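Local coordinates for CRISPR-associated protein,CRISPR-associated endonuclease Cas9 (Corynebacterium diphtheriae, PDB 6JOO), which acts, as a whole protein, as an RNA-guided DNA endonuclease of type II-C CRISPR systems, which defend bacteria against mobile genetic elements, at residues L672-L676 with L705-R711. Sequence-based numbering, arbitrary orientation.
Sequences LSSQL and LPANPER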
ATOM      1  N   LEU A 672     -26.667 -25.544 -25.032  1.00101.42           N
ATOM      2  CA  LEU A 672     -26.696 -26.648 -24.077  1.00100.42           C
ATOM      3  C   LEU A 672     -26.721 -28.002 -24.778  1.00110.13           C
ATOM      4  O   LEU A 672     -26.197 -28.986 -24.244  1.00 93.58           O
ATOM      5  CB  LEU A 672     -27.905 -26.496 -23.153  1.00102.59           C
ATOM      6  CG  LEU A 672     -27.954 -27.278 -21.839  1.00104.46           C
ATOM      7  CD1 LEU A 672     -28.857 -26.555 -20.867  1.00101.60           C
ATOM      8  CD2 LEU A 672     -28.451 -28.702 -22.036  1.00124.22           C
ATOM      9  N   SER A 673     -27.315 -28.072 -25.970  1.00114.23           N
ATOM     10  CA  SER A 673     -27.433 -29.331 -26.695  1.00107.74           C
ATOM     11  C   SER A 673     -26.112 -29.811 -27.278  1.00 97.83           C
ATOM     12  O   SER A 673     -26.082 -30.892 -27.877  1.00120.87           O
ATOM     13  CB  SER A 673     -28.468 -29.189 -27.811  1.00118.72           C
ATOM     14  OG  SER A 673     -28.160 -28.091 -28.652  1.00127.18           O
ATOM     15  N   SER A 674     -25.033 -29.054 -27.121  1.00105.13           N
ATOM     16  CA  SER A 674     -23.755 -29.417 -27.708  1.00109.81           C
ATOM     17  C   SER A 674     -23.092 -30.544 -26.920  1.00112.03           C
ATOM     18  O   SER A 674     -23.413 -30.802 -25.757  1.00111.56           O
ATOM     19  CB  SER A 674     -22.832 -28.199 -27.766  1.00101.97           C
ATOM     20  OG  SER A 674     -21.535 -28.556 -28.210  1.00122.54           O
ATOM     21  N   GLN A 675     -22.155 -31.223 -27.577  1.00111.27           N
ATOM     22  CA  GLN A 675     -21.370 -32.252 -26.910  1.00101.44           C
ATOM     23  C   GLN A 675     -20.372 -31.598 -25.963  1.00104.53           C
ATOM     24  O   GLN A 675     -19.710 -30.620 -26.324  1.00103.73           O
ATOM     25  CB  GLN A 675     -20.646 -33.116 -27.940  1.00101.31           C
ATOM     26  CG  GLN A 675     -19.889 -34.292 -27.348  1.00104.14           C
ATOM     27  CD  GLN A 675     -19.222 -35.149 -28.406  1.00128.74           C
ATOM     28  OE1 GLN A 675     -18.995 -34.704 -29.531  1.00131.32           O
ATOM     29  NE2 GLN A 675     -18.906 -36.388 -28.049  1.00135.70           N
ATOM     30  N   LEU A 676     -20.264 -32.132 -24.748  1.00 96.05           N
ATOM     31  CA  LEU A 676     -19.440 -31.531 -23.703  1.00 64.73           C
ATOM     32  C   LEU A 676     -18.508 -32.588 -23.130  1.00 72.77           C
ATOM     33  O   LEU A 676     -18.959 -33.511 -22.443  1.00 78.61           O
ATOM     34  CB  LEU A 676     -20.314 -30.928 -22.605  1.00 73.08           C
ATOM     35  CG  LEU A 676     -21.374 -29.922 -23.056  1.00 81.11           C
ATOM     36  CD1 LEU A 676     -22.330 -29.624 -21.913  1.00 86.25           C
ATOM     37  CD2 LEU A 676     -20.728 -28.640 -23.564  1.00 65.25           C
ATOM     38  N   LEU A 705     -20.315 -35.369 -21.460  1.00 78.37           N
ATOM     39  CA  LEU A 705     -21.697 -35.396 -21.894  1.00 87.47           C
ATOM     40  C   LEU A 705     -21.765 -35.473 -23.406  1.00104.68           C
ATOM     41  O   LEU A 705     -21.134 -34.658 -24.092  1.00104.49           O
ATOM     42  CB  LEU A 705     -22.446 -34.152 -21.407  1.00 93.41           C
ATOM     43  CG  LEU A 705     -22.975 -34.167 -19.975  1.00 98.76           C
ATOM     44  CD1 LEU A 705     -23.535 -32.800 -19.623  1.00 92.04           C
ATOM     45  CD2 LEU A 705     -24.040 -35.236 -19.817  1.00108.16           C
ATOM     46  N   PRO A 706     -22.503 -36.428 -23.958  1.00126.49           N
ATOM     47  CA  PRO A 706     -22.721 -36.445 -25.404  1.00132.22           C
ATOM     48  C   PRO A 706     -23.712 -35.367 -25.816  1.00140.79           C
ATOM     49  O   PRO A 706     -24.468 -34.832 -25.003  1.00143.37           O
ATOM     50  CB  PRO A 706     -23.283 -37.846 -25.658  1.00135.50           C
ATOM     51  CG  PRO A 706     -23.979 -38.189 -24.380  1.00128.33           C
ATOM     52  CD  PRO A 706     -23.161 -37.561 -23.282  1.00124.07           C
ATOM     53  N   ALA A 707     -23.688 -35.045 -27.109  1.00115.23           N
ATOM     54  CA  ALA A 707     -24.633 -34.079 -27.650  1.00103.51           C
ATOM     55  C   ALA A 707     -26.059 -34.578 -27.457  1.00112.32           C
ATOM     56  O   ALA A 707     -26.370 -35.740 -27.728  1.00120.18           O
ATOM     57  CB  ALA A 707     -24.354 -33.832 -29.132  1.00101.58           C
ATOM     58  N   ASN A 708     -26.925 -33.694 -26.979  1.00109.88           N
ATOM     59  CA  ASN A 708     -28.283 -34.104 -26.647  1.00126.67           C
ATOM     60  C   ASN A 708     -29.242 -32.930 -26.808  1.00127.68           C
ATOM     61  O   ASN A 708     -29.211 -31.988 -26.007  1.00115.84           O
ATOM     62  CB  ASN A 708     -28.328 -34.659 -25.220  1.00136.04           C
ATOM     63  CG  ASN A 708     -29.614 -35.408 -24.916  1.00148.79           C
ATOM     64  OD1 ASN A 708     -30.710 -34.945 -25.230  1.00155.00           O
ATOM     65  ND2 ASN A 708     -29.483 -36.576 -24.296  1.00152.26           N
ATOM     66  N   PRO A 709     -30.109 -32.948 -27.826  1.00122.77           N
ATOM     67  CA  PRO A 709     -31.072 -31.850 -27.995  1.00119.74           C
ATOM     68  C   PRO A 709     -32.222 -31.881 -27.003  1.00122.46           C
ATOM     69  O   PRO A 709     -33.111 -31.027 -27.089  1.00135.90           O
ATOM     70  CB  PRO A 709     -31.579 -32.059 -29.427  1.00110.13           C
ATOM     71  CG  PRO A 709     -31.488 -33.533 -29.623  1.00102.80           C
ATOM     72  CD  PRO A 709     -30.247 -33.968 -28.880  1.00110.38           C
ATOM     73  N   GLU A 710     -32.237 -32.835 -26.071  1.00113.73           N
ATOM     74  CA  GLU A 710     -33.315 -32.963 -25.099  1.00127.22           C
ATOM     75  C   GLU A 710     -32.800 -32.938 -23.663  1.00125.28           C
ATOM     76  O   GLU A 710     -33.493 -33.406 -22.753  1.00120.03           O
ATOM     77  CB  GLU A 710     -34.116 -34.241 -25.356  1.00117.98           C
ATOM     78  N   ARG A 711     -31.601 -32.406 -23.440  1.00136.26           N
ATOM     79  CA  ARG A 711     -31.067 -32.284 -22.090  1.00139.40           C
ATOM     80  C   ARG A 711     -31.654 -31.063 -21.394  1.00145.72           C
ATOM     81  O   ARG A 711     -31.793 -29.992 -21.993  1.00149.72           O
ATOM     82  CB  ARG A 711     -29.539 -32.189 -22.115  1.00134.75           C
ATOM     83  CG  ARG A 711     -28.837 -33.472 -21.691  1.00137.22           C
ATOM     84  CD  ARG A 711     -27.395 -33.224 -21.260  1.00127.38           C
ATOM     85  NE  ARG A 711     -26.437 -33.434 -22.342  1.00125.72           N
ATOM     86  CZ  ARG A 711     -25.971 -32.468 -23.127  1.00123.96           C
ATOM     87  NH1 ARG A 711     -26.378 -31.218 -22.954  1.00117.74           N
ATOM     88  NH2 ARG A 711     -25.098 -32.753 -24.084  1.00124.08           N
TER
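Arg711 reaches from the loop 705-711 into the bend of 672-676 and holds it by two backbone carbonyls. NH1 of Arg711 donates to Leu672 O (2.6 Å), and NH2 of Arg711 to Ser674 O (3.1 Å); both acceptors lie at the guanidinium edge, close to its plane, although NH2 meets the Ser674 carbonyl from above that carbonyl's own plane. The chain of Arg711 bends at chi3 (-95°), which turns the guanidinium toward 672-676. Pro706 O, in the arginine's own loop, also accepts from NH2, at a modelled distance too short to be taken literally. Asn708 CB lies over one guanidinium face and Leu705 CD1 over the other, while the Arg711 side chain also touches Glu696.

At the far end, Leu676 and Leu705 form a single antiparallel bridge, a hydrogen-bonded pair in which Leu676 N donates to Leu705 O (2.8 Å) and Leu705 N returns the bond. Their side chains lie side by side, CB of Leu676 4.0 Å from CB of Leu705, and both rest on Leu693 of helix 687-694. This buried, apolar part contrasts with the solvent side, where the exposed Gln675 lays its CG 3.5 Å from Leu705 O and its CB near Ala707. The backbone bond from Asn708 N to Ser673 O (3.1 Å) adds a further link. Asn708 OD1 closes an Asx turn by accepting from Glu710 N (2.7 Å), and Ser673 OG bonds outward to Ala722 O.

Both loops belong to the Cas9 beta-hairpin domain part of this engineered chain, with the Leu672 side chain about 9 Å from the zinc ion bound by His712 and His719. The carbonyl dipoles around the buried guanidinium are likely to offset part of its positive charge, and Glu696 may add to this.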